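Local coordinates for protein IclR family transcriptional regulator (Brucella abortus, PDB 5WHM) that probably represses transcription by binding DNA through its helix-turn-helix domain, under the control of a C-terminal domain that in relatives senses small molecules, at residues R28-F36 with L62-L72; R124-V134 with R145-L153. All coordinates share one frame; numbering follows the deposited sequence.

Contact 1 (R28-F36 with L62-L72). With ACY (acetic acid), chain K; EDO (1,2-ethanediol), chain I.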
loop_
_atom_site.group_PDB
_atom_site.type_symbol
_atom_site.label_atom_id
_atom_site.label_comp_id
_atom_site.label_asym_id
_atom_site.label_seq_id
_atom_site.Cartn_x
_atom_site.Cartn_y
_atom_site.Cartn_z
ATOM N N ARG C 28 10.025 2.105 -17.227
ATOM C CA ARG C 28 10.458 3.470 -16.951
ATOM C C ARG C 28 9.448 4.198 -16.069
ATOM O O ARG C 28 9.830 4.975 -15.187
ATOM C CB ARG C 28 10.661 4.238 -18.258
ATOM C CG ARG C 28 11.888 3.838 -19.088
ATOM C CD ARG C 28 11.880 4.665 -20.389
ATOM N NE ARG C 28 13.105 4.375 -21.117
ATOM C CZ ARG C 28 13.399 4.853 -22.315
ATOM N NH1 ARG C 28 12.536 5.648 -22.944
ATOM N NH2 ARG C 28 14.546 4.524 -22.866
ATOM N N GLY C 29 8.153 3.992 -16.319
ATOM C CA GLY C 29 7.141 4.601 -15.463
ATOM C C GLY C 29 7.181 4.082 -14.036
ATOM O O GLY C 29 7.007 4.851 -13.085
ATOM N N LEU C 30 7.398 2.773 -13.858
ATOM C CA LEU C 30 7.476 2.255 -12.488
ATOM C C LEU C 30 8.739 2.744 -11.790
ATOM O O LEU C 30 8.718 3.000 -10.576
ATOM C CB LEU C 30 7.433 0.731 -12.488
ATOM C CG LEU C 30 6.036 0.210 -12.855
ATOM C CD1 LEU C 30 6.125 -1.238 -13.260
ATOM C CD2 LEU C 30 5.119 0.331 -11.668
ATOM N N GLU C 31 9.831 2.905 -12.540
ATOM C CA GLU C 31 11.042 3.498 -11.978
ATOM C C GLU C 31 10.792 4.942 -11.527
ATOM O O GLU C 31 11.320 5.376 -10.496
ATOM C CB GLU C 31 12.145 3.429 -13.026
ATOM C CG GLU C 31 13.535 3.229 -12.520
ATOM C CD GLU C 31 13.697 2.082 -11.500
ATOM O OE1 GLU C 31 13.234 0.945 -11.722
ATOM O OE2 GLU C 31 14.322 2.334 -10.466
ATOM N N VAL C 32 9.997 5.708 -12.287
ATOM C CA VAL C 32 9.577 7.037 -11.838
ATOM C C VAL C 32 8.799 6.940 -10.520
ATOM O O VAL C 32 9.060 7.682 -9.570
ATOM C CB VAL C 32 8.732 7.740 -12.929
ATOM C CG1 VAL C 32 7.981 8.971 -12.340
ATOM C CG2 VAL C 32 9.615 8.152 -14.139
ATOM N N LEU C 33 7.815 6.043 -10.449
ATOM C CA LEU C 33 7.047 5.930 -9.206
ATOM C C LEU C 33 7.930 5.503 -8.038
ATOM O O LEU C 33 7.693 5.924 -6.900
ATOM C CB LEU C 33 5.898 4.936 -9.366
ATOM C CG LEU C 33 4.758 5.395 -10.274
ATOM C CD1 LEU C 33 3.802 4.215 -10.522
ATOM C CD2 LEU C 33 4.041 6.604 -9.623
ATOM N N ARG C 34 8.975 4.707 -8.299
ATOM C CA ARG C 34 9.874 4.302 -7.207
ATOM C C ARG C 34 10.740 5.444 -6.683
ATOM O O ARG C 34 11.402 5.266 -5.649
ATOM C CB ARG C 34 10.794 3.169 -7.655
ATOM C CG ARG C 34 10.134 1.814 -7.828
ATOM C CD ARG C 34 11.231 0.744 -8.015
ATOM N NE ARG C 34 10.703 -0.618 -8.074
ATOM C CZ ARG C 34 10.745 -1.491 -7.063
ATOM N NH1 ARG C 34 10.235 -2.720 -7.215
ATOM N NH2 ARG C 34 11.304 -1.143 -5.907
ATOM N N CYS C 35 10.788 6.585 -7.378
ATOM C CA CYS C 35 11.564 7.726 -6.888
ATOM C C CYS C 35 10.959 8.317 -5.630
ATOM O O CYS C 35 11.660 8.991 -4.874
ATOM C CB CYS C 35 11.627 8.829 -7.945
ATOM S SG CYS C 35 12.712 8.432 -9.290
ATOM N N PHE C 36 9.654 8.132 -5.438
ATOM C CA PHE C 36 8.941 8.665 -4.284
ATOM C C PHE C 36 9.084 7.694 -3.123
ATOM O O PHE C 36 8.896 6.479 -3.285
ATOM C CB PHE C 36 7.468 8.907 -4.627
ATOM C CG PHE C 36 7.265 9.949 -5.708
ATOM C CD1 PHE C 36 7.359 9.599 -7.040
ATOM C CD2 PHE C 36 6.999 11.282 -5.385
ATOM C CE1 PHE C 36 7.200 10.552 -8.054
ATOM C CE2 PHE C 36 6.808 12.236 -6.383
ATOM C CZ PHE C 36 6.911 11.879 -7.722
ATOM N N LEU C 62 6.118 10.526 -18.883
ATOM C CA LEU C 62 5.728 9.544 -17.872
ATOM C C LEU C 62 4.921 10.183 -16.744
ATOM O O LEU C 62 3.862 9.657 -16.353
ATOM C CB LEU C 62 6.976 8.834 -17.322
ATOM C CG LEU C 62 7.750 8.063 -18.394
ATOM C CD1 LEU C 62 9.167 7.685 -17.899
ATOM C CD2 LEU C 62 6.933 6.844 -18.791
ATOM N N THR C 63 5.390 11.326 -16.222
ATOM C CA THR C 63 4.655 11.974 -15.143
ATOM C C THR C 63 3.319 12.521 -15.632
ATOM O O THR C 63 2.323 12.438 -14.908
ATOM C CB THR C 63 5.478 13.085 -14.468
ATOM O OG1 THR C 63 5.898 14.038 -15.431
ATOM C CG2 THR C 63 6.752 12.530 -13.726
ATOM N N HIS C 64 3.276 13.092 -16.845
ATOM C CA HIS C 64 1.994 13.533 -17.409
ATOM C C HIS C 64 0.998 12.383 -17.452
ATOM O O HIS C 64 -0.167 12.530 -17.048
ATOM C CB HIS C 64 2.201 14.102 -18.815
ATOM C CG HIS C 64 0.926 14.268 -19.587
ATOM N ND1 HIS C 64 0.101 15.358 -19.420
ATOM C CD2 HIS C 64 0.334 13.483 -20.522
ATOM C CE1 HIS C 64 -0.942 15.247 -20.233
ATOM N NE2 HIS C 64 -0.817 14.126 -20.927
ATOM N N THR C 65 1.449 11.224 -17.949
ATOM C CA THR C 65 0.597 10.038 -17.988
ATOM C C THR C 65 0.129 9.631 -16.584
ATOM O O THR C 65 -1.049 9.311 -16.371
ATOM C CB THR C 65 1.388 8.911 -18.663
ATOM O OG1 THR C 65 1.759 9.368 -19.957
ATOM C CG2 THR C 65 0.577 7.601 -18.775
ATOM N N LEU C 66 1.055 9.590 -15.622
ATOM C CA LEU C 66 0.705 9.146 -14.275
ATOM C C LEU C 66 -0.296 10.105 -13.628
ATOM O O LEU C 66 -1.197 9.672 -12.903
ATOM C CB LEU C 66 1.992 9.000 -13.424
ATOM C CG LEU C 66 2.884 7.846 -13.892
ATOM C CD1 LEU C 66 4.327 7.934 -13.264
ATOM C CD2 LEU C 66 2.232 6.503 -13.546
ATOM N N VAL C 67 -0.166 11.411 -13.897
ATOM C CA VAL C 67 -1.153 12.373 -13.392
ATOM C C VAL C 67 -2.528 12.143 -14.027
ATOM O O VAL C 67 -3.552 12.114 -13.335
ATOM C CB VAL C 67 -0.652 13.812 -13.606
ATOM C CG1 VAL C 67 -1.764 14.846 -13.242
ATOM C CG2 VAL C 67 0.635 14.029 -12.776
ATOM N N ARG C 68 -2.582 11.970 -15.348
ATOM C CA ARG C 68 -3.901 11.778 -15.954
ATOM C C ARG C 68 -4.574 10.517 -15.424
ATOM O O ARG C 68 -5.805 10.453 -15.353
ATOM C CB ARG C 68 -3.804 11.725 -17.477
ATOM C CG ARG C 68 -3.499 13.066 -18.101
ATOM C CD ARG C 68 -3.904 13.112 -19.569
ATOM N NE ARG C 68 -5.341 12.924 -19.754
ATOM C CZ ARG C 68 -5.907 12.666 -20.927
ATOM N NH1 ARG C 68 -5.136 12.554 -22.009
ATOM N NH2 ARG C 68 -7.232 12.506 -21.015
ATOM N N LEU C 69 -3.783 9.515 -15.043
ATOM C CA LEU C 69 -4.320 8.249 -14.580
ATOM C C LEU C 69 -4.696 8.270 -13.103
ATOM O O LEU C 69 -5.419 7.379 -12.675
ATOM C CB LEU C 69 -3.280 7.128 -14.817
ATOM C CG LEU C 69 -2.981 6.695 -16.264
ATOM C CD1 LEU C 69 -1.710 5.767 -16.304
ATOM C CD2 LEU C 69 -4.187 5.983 -16.807
ATOM N N GLY C 70 -4.221 9.250 -12.329
ATOM C CA GLY C 70 -4.511 9.310 -10.905
ATOM C C GLY C 70 -3.466 8.676 -10.005
ATOM O O GLY C 70 -3.740 8.511 -8.814
ATOM N N TYR C 71 -2.292 8.288 -10.535
ATOM C CA TYR C 71 -1.202 7.758 -9.690
ATOM C C TYR C 71 -0.281 8.840 -9.159
ATOM O O TYR C 71 0.409 8.620 -8.151
ATOM C CB TYR C 71 -0.338 6.751 -10.464
ATOM C CG TYR C 71 -1.169 5.613 -10.986
ATOM C CD1 TYR C 71 -1.780 4.710 -10.102
ATOM C CD2 TYR C 71 -1.346 5.430 -12.367
ATOM C CE1 TYR C 71 -2.574 3.677 -10.573
ATOM C CE2 TYR C 71 -2.138 4.390 -12.847
ATOM C CZ TYR C 71 -2.742 3.521 -11.934
ATOM O OH TYR C 71 -3.517 2.473 -12.386
ATOM N N LEU C 72 -0.166 9.964 -9.860
ATOM C CA LEU C 72 0.504 11.138 -9.326
ATOM C C LEU C 72 -0.501 12.266 -9.263
ATOM O O LEU C 72 -1.459 12.295 -10.033
ATOM C CB LEU C 72 1.695 11.586 -10.197
ATOM C CG LEU C 72 2.914 10.663 -10.255
ATOM C CD1 LEU C 72 3.929 11.353 -11.197
ATOM C CD2 LEU C 72 3.535 10.486 -8.843
HETATM C C ACY K . 8.643 6.722 -22.538
HETATM O O ACY K . 9.611 5.942 -22.524
HETATM O OXT ACY K . 8.523 7.924 -22.925
HETATM C CH3 ACY K . 7.450 6.065 -22.022
HETATM C C1 EDO I . -6.393 9.899 -7.390
HETATM O O1 EDO I . -7.028 8.897 -8.187
HETATM C C2 EDO I . -7.251 11.160 -7.345
HETATM O O2 EDO I . -7.523 11.596 -8.683
#
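V32 and L33 of one helix meet L62 and L66 of another in a wholly apolar interface, an example of two helices joined without a single hydrogen bond between them. The two methyls of V32 divide the work. CG1 stands anti to the backbone N (chi1 165°) and lies 3.9 Å from L66 CD1, and also touches T63 CG2, the two side chains crossing at about a right angle; CG2 turns to the other side and lies 3.8 Å from L62 CD1. L66 CD1 thus sits between V32 and L33, whose CD2 approaches it to 3.9 Å. The backbones come nearest at G29, whose CA is 5.7 Å from L62 CA.

The helix axes of 28-33 and 62-69 cross at -77°, 10.1 Å apart at their closest. Both belong to the IclR helix-turn-helix domain, in which I48 of helix 45-52 packs on V32 and T63.

One aromatic contact extends this core past the helix ends. L72 CD2 sits 4.2 Å from the centroid of the F36 ring, 30° off its normal, an off-centre CH-pi contact, while L83 of strand 81-83 touches both F36 and L33. L72 is brought there by the Schellman motif at G70, after which L66 O accepts from both Y71 N and L72 N, approaching from the same face.

Polar contacts lie at the margin. R28 extends its chain away from the helices, and its NH1 donates to O of a bound acetic acid molecule, probably from the crystallisation liquor, at 3.0 Å; its methyl carbon rests against L62 CD2.

Contact 2 (R124-V134 with R145-L153)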
loop_
_atom_site.group_PDB
_atom_site.type_symbol
_atom_site.label_atom_id
_atom_site.label_comp_id
_atom_site.label_asym_id
_atom_site.label_seq_id
_atom_site.Cartn_x
_atom_site.Cartn_y
_atom_site.Cartn_z
ATOM N N ARG C 124 11.807 -9.413 0.798
ATOM C CA ARG C 124 12.717 -8.522 0.096
ATOM C C ARG C 124 12.043 -7.864 -1.105
ATOM O O ARG C 124 11.270 -8.506 -1.823
ATOM C CB ARG C 124 13.944 -9.294 -0.377
ATOM C CG ARG C 124 14.964 -8.420 -1.080
ATOM C CD ARG C 124 16.231 -9.205 -1.433
ATOM N NE ARG C 124 15.997 -10.179 -2.500
ATOM C CZ ARG C 124 16.101 -9.905 -3.800
ATOM N NH1 ARG C 124 16.407 -8.679 -4.216
ATOM N NH2 ARG C 124 15.883 -10.856 -4.690
ATOM N N ASP C 125 12.354 -6.581 -1.323
ATOM C CA ASP C 125 12.103 -5.894 -2.600
ATOM C C ASP C 125 13.374 -5.124 -2.951
ATOM O O ASP C 125 13.738 -4.171 -2.248
ATOM C CB ASP C 125 10.869 -4.956 -2.542
ATOM C CG ASP C 125 10.688 -4.122 -3.860
ATOM O OD1 ASP C 125 10.970 -2.902 -3.883
ATOM O OD2 ASP C 125 10.282 -4.706 -4.895
ATOM N N ARG C 126 14.058 -5.569 -4.014
ATOM C CA ARG C 126 15.348 -5.059 -4.484
ATOM C C ARG C 126 16.381 -5.123 -3.368
ATOM O O ARG C 126 16.763 -6.222 -2.960
ATOM C CB ARG C 126 15.242 -3.637 -5.051
ATOM C CG ARG C 126 14.537 -3.607 -6.383
ATOM C CD ARG C 126 14.839 -2.339 -7.153
ATOM N NE ARG C 126 13.929 -2.253 -8.273
ATOM C CZ ARG C 126 13.916 -1.264 -9.152
ATOM N NH1 ARG C 126 14.771 -0.248 -9.046
ATOM N NH2 ARG C 126 13.040 -1.303 -10.132
ATOM N N LEU C 127 16.826 -3.972 -2.860
ATOM C CA LEU C 127 17.850 -3.952 -1.813
ATOM C C LEU C 127 17.281 -3.576 -0.442
ATOM O O LEU C 127 18.024 -3.107 0.428
ATOM C CB LEU C 127 18.990 -3.005 -2.211
ATOM C CG LEU C 127 19.694 -3.315 -3.546
ATOM C CD1 LEU C 127 20.614 -2.173 -4.023
ATOM C CD2 LEU C 127 20.481 -4.619 -3.456
ATOM N N SER C 128 15.975 -3.784 -0.225
ATOM C CA SER C 128 15.326 -3.490 1.045
ATOM C C SER C 128 14.458 -4.668 1.486
ATOM O O SER C 128 14.063 -5.516 0.682
ATOM C CB SER C 128 14.458 -2.214 0.948
ATOM O OG SER C 128 15.246 -1.062 0.658
HETATM N N MSE C 129 14.187 -4.720 2.787
HETATM C CA MSE C 129 13.198 -5.622 3.380
HETATM C C MSE C 129 11.938 -4.812 3.626
HETATM O O MSE C 129 12.011 -3.708 4.150
HETATM C CB MSE C 129 13.727 -6.233 4.700
HETATM C CG MSE C 129 14.985 -7.119 4.537
HETATM SE SE MSE C 129 14.793 -8.540 3.194
HETATM C CE MSE C 129 13.465 -9.622 4.113
ATOM N N VAL C 130 10.784 -5.332 3.204
ATOM C CA VAL C 130 9.498 -4.658 3.337
ATOM C C VAL C 130 8.702 -5.374 4.425
ATOM O O VAL C 130 8.462 -6.578 4.326
ATOM C CB VAL C 130 8.721 -4.691 2.002
ATOM C CG1 VAL C 130 7.418 -3.910 2.123
ATOM C CG2 VAL C 130 9.606 -4.149 0.857
ATOM N N TYR C 131 8.224 -4.626 5.408
ATOM C CA TYR C 131 7.395 -5.207 6.473
ATOM C C TYR C 131 5.980 -5.541 5.957
ATOM O O TYR C 131 5.246 -4.645 5.521
ATOM C CB TYR C 131 7.312 -4.214 7.621
ATOM C CG TYR C 131 8.413 -4.348 8.671
ATOM C CD1 TYR C 131 9.554 -5.106 8.443
ATOM C CD2 TYR C 131 8.258 -3.766 9.907
ATOM C CE1 TYR C 131 10.538 -5.239 9.428
ATOM C CE2 TYR C 131 9.214 -3.893 10.884
ATOM C CZ TYR C 131 10.355 -4.618 10.643
ATOM O OH TYR C 131 11.277 -4.722 11.666
ATOM N N LEU C 132 5.586 -6.814 6.042
ATOM C CA LEU C 132 4.243 -7.261 5.672
ATOM C C LEU C 132 3.287 -7.269 6.854
ATOM O O LEU C 132 2.062 -7.110 6.669
ATOM C CB LEU C 132 4.308 -8.676 5.084
ATOM C CG LEU C 132 5.447 -8.893 4.082
ATOM C CD1 LEU C 132 5.579 -10.370 3.645
ATOM C CD2 LEU C 132 5.188 -7.985 2.875
ATOM N N ASP C 133 3.820 -7.448 8.060
ATOM C CA ASP C 133 3.011 -7.510 9.260
ATOM C C ASP C 133 3.936 -7.233 10.442
ATOM O O ASP C 133 5.140 -7.523 10.384
ATOM C CB ASP C 133 2.278 -8.860 9.423
ATOM C CG ASP C 133 1.035 -8.725 10.308
ATOM O OD1 ASP C 133 0.338 -9.720 10.568
ATOM O OD2 ASP C 133 0.726 -7.586 10.738
ATOM N N VAL C 134 3.383 -6.587 11.459
ATOM C CA VAL C 134 4.094 -6.208 12.677
ATOM C C VAL C 134 3.117 -6.374 13.825
ATOM O O VAL C 134 1.980 -5.895 13.752
ATOM C CB VAL C 134 4.601 -4.748 12.682
ATOM C CG1 VAL C 134 5.458 -4.493 13.941
ATOM C CG2 VAL C 134 5.356 -4.408 11.449
ATOM N N ARG C 145 6.583 0.079 13.638
ATOM C CA ARG C 145 6.962 0.252 12.238
ATOM C C ARG C 145 5.776 -0.117 11.348
ATOM O O ARG C 145 4.959 -0.978 11.686
ATOM C CB ARG C 145 8.202 -0.578 11.889
ATOM C CG ARG C 145 9.480 -0.050 12.590
ATOM C CD ARG C 145 10.774 -0.559 11.984
ATOM N NE ARG C 145 10.934 -0.194 10.581
ATOM C CZ ARG C 145 11.429 0.967 10.150
ATOM N NH1 ARG C 145 11.810 1.902 11.018
ATOM N NH2 ARG C 145 11.537 1.193 8.838
ATOM N N GLN C 146 5.657 0.561 10.227
ATOM C CA GLN C 146 4.400 0.490 9.506
ATOM C C GLN C 146 4.429 -0.592 8.413
ATOM O O GLN C 146 5.480 -1.022 7.940
ATOM C CB GLN C 146 4.077 1.856 8.894
ATOM C CG GLN C 146 3.950 2.977 9.901
ATOM C CD GLN C 146 2.683 2.837 10.713
ATOM O OE1 GLN C 146 1.589 2.880 10.153
ATOM N NE2 GLN C 146 2.817 2.638 12.031
ATOM N N ILE C 147 3.231 -0.998 7.993
ATOM C CA ILE C 147 3.058 -1.986 6.935
ATOM C C ILE C 147 3.571 -1.380 5.631
ATOM O O ILE C 147 3.058 -0.354 5.175
ATOM C CB ILE C 147 1.570 -2.373 6.812
ATOM C CG1 ILE C 147 1.023 -2.811 8.171
ATOM C CG2 ILE C 147 1.353 -3.455 5.755
ATOM C CD1 ILE C 147 1.714 -4.012 8.716
ATOM N N GLY C 148 4.551 -2.026 5.004
ATOM C CA GLY C 148 5.145 -1.482 3.800
ATOM C C GLY C 148 6.347 -0.580 4.020
ATOM O O GLY C 148 6.961 -0.168 3.039
ATOM N N SER C 149 6.688 -0.239 5.272
ATOM C CA SER C 149 7.957 0.418 5.545
ATOM C C SER C 149 9.087 -0.556 5.242
ATOM O O SER C 149 8.887 -1.775 5.208
ATOM C CB SER C 149 8.061 0.863 7.012
ATOM O OG SER C 149 7.997 -0.264 7.875
ATOM N N THR C 150 10.292 -0.019 5.061
ATOM C CA THR C 150 11.415 -0.835 4.638
ATOM C C THR C 150 12.603 -0.672 5.584
ATOM O O THR C 150 12.716 0.315 6.311
ATOM C CB THR C 150 11.866 -0.489 3.225
ATOM O OG1 THR C 150 12.258 0.884 3.194
ATOM C CG2 THR C 150 10.717 -0.731 2.190
ATOM N N LEU C 151 13.494 -1.654 5.533
ATOM C CA LEU C 151 14.798 -1.638 6.181
ATOM C C LEU C 151 15.858 -1.981 5.150
ATOM O O LEU C 151 15.630 -2.840 4.296
ATOM C CB LEU C 151 14.884 -2.661 7.325
ATOM C CG LEU C 151 14.078 -2.321 8.578
ATOM C CD1 LEU C 151 13.610 -3.552 9.311
ATOM C CD2 LEU C 151 14.965 -1.552 9.487
ATOM N N PRO C 152 17.041 -1.371 5.241
ATOM C CA PRO C 152 18.137 -1.767 4.348
ATOM C C PRO C 152 18.541 -3.218 4.580
ATOM O O PRO C 152 18.430 -3.756 5.684
ATOM C CB PRO C 152 19.276 -0.802 4.720
ATOM C CG PRO C 152 18.978 -0.422 6.166
ATOM C CD PRO C 152 17.459 -0.355 6.224
ATOM N N LEU C 153 19.061 -3.830 3.520
ATOM C CA LEU C 153 19.391 -5.249 3.530
ATOM C C LEU C 153 20.557 -5.563 4.469
ATOM O O LEU C 153 20.461 -6.455 5.316
ATOM C CB LEU C 153 19.714 -5.690 2.099
ATOM C CG LEU C 153 19.185 -7.013 1.558
ATOM C CD1 LEU C 153 17.721 -7.101 1.836
ATOM C CD2 LEU C 153 19.478 -7.154 0.051
#
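Y131 and L151 meet at a tightly packed part of this strand pairing, where L151 CD1 comes within 3.5 Å of Y131 CE1, at an oblique approach to the ring. R145 crosses the same ring at about a right angle, its CB 3.6 Å from Y131 CE2; the ring and guanidinium planes stand 84° apart, and any cation-pi attraction is long and at most weak. The hydroxyl of Y131 is held by N234.

Beneath these side chains the backbones are firmly joined. M129 and L151 form an antiparallel hydrogen-bonded pair, with M129 N donating to L151 O at 2.8 Å and the return bond from L151 N. Next along, Y131 N points nearly straight at S149 O, and G148 N reaches Y131 O at 2.8 Å. The 146-149 type II turn that presents G148 and S149 is braced from within: Q146 O accepts from both N and OG of S149, the hydroxyl lying 2.6 Å away on a lone pair. At the other end, M129, a selenomethionine, bends at chi2 and chi3 to put SE 3.5 Å from L153 CD1, against helix 157-165. On the face carrying V130 and T150 the two lie side by side, pointing the same way, V130 CG2 3.8 Å from T150 CG2.

The margins are looser. The bond from L153 N to L127 O is weak, P152 faces away from the opposite strand, and Q146 is exposed. Short strand 150-152 is thus added antiparallel to 128-135 as an edge strand, within this chain, of the GAF-like antiparallel sheet of the IclR C-terminal domain.

Overall arrangement
From the N terminus, the chain first enters the helix-turn-helix domain, where contact 1 brings helix 24-33 against helix 56-69 and closes a loop that holds helix 45-52 and the start of helix 56-69. Only after that loop is shut does the chain pass through helices 92-95 and 101-115 into the C-terminal sheet, where contact 2 closes a much shorter loop of ten residues. The two loops are therefore in series, neither nested nor crossed. Although their centres lie about 22 Å apart, they touch through salt bridges: R34 NH2 to D125 OD1 at 2.7 Å, and R126 NH2 to E31 OE1 at 2.8 Å. These tie the two domains together, and both contacts also reach the second subunit.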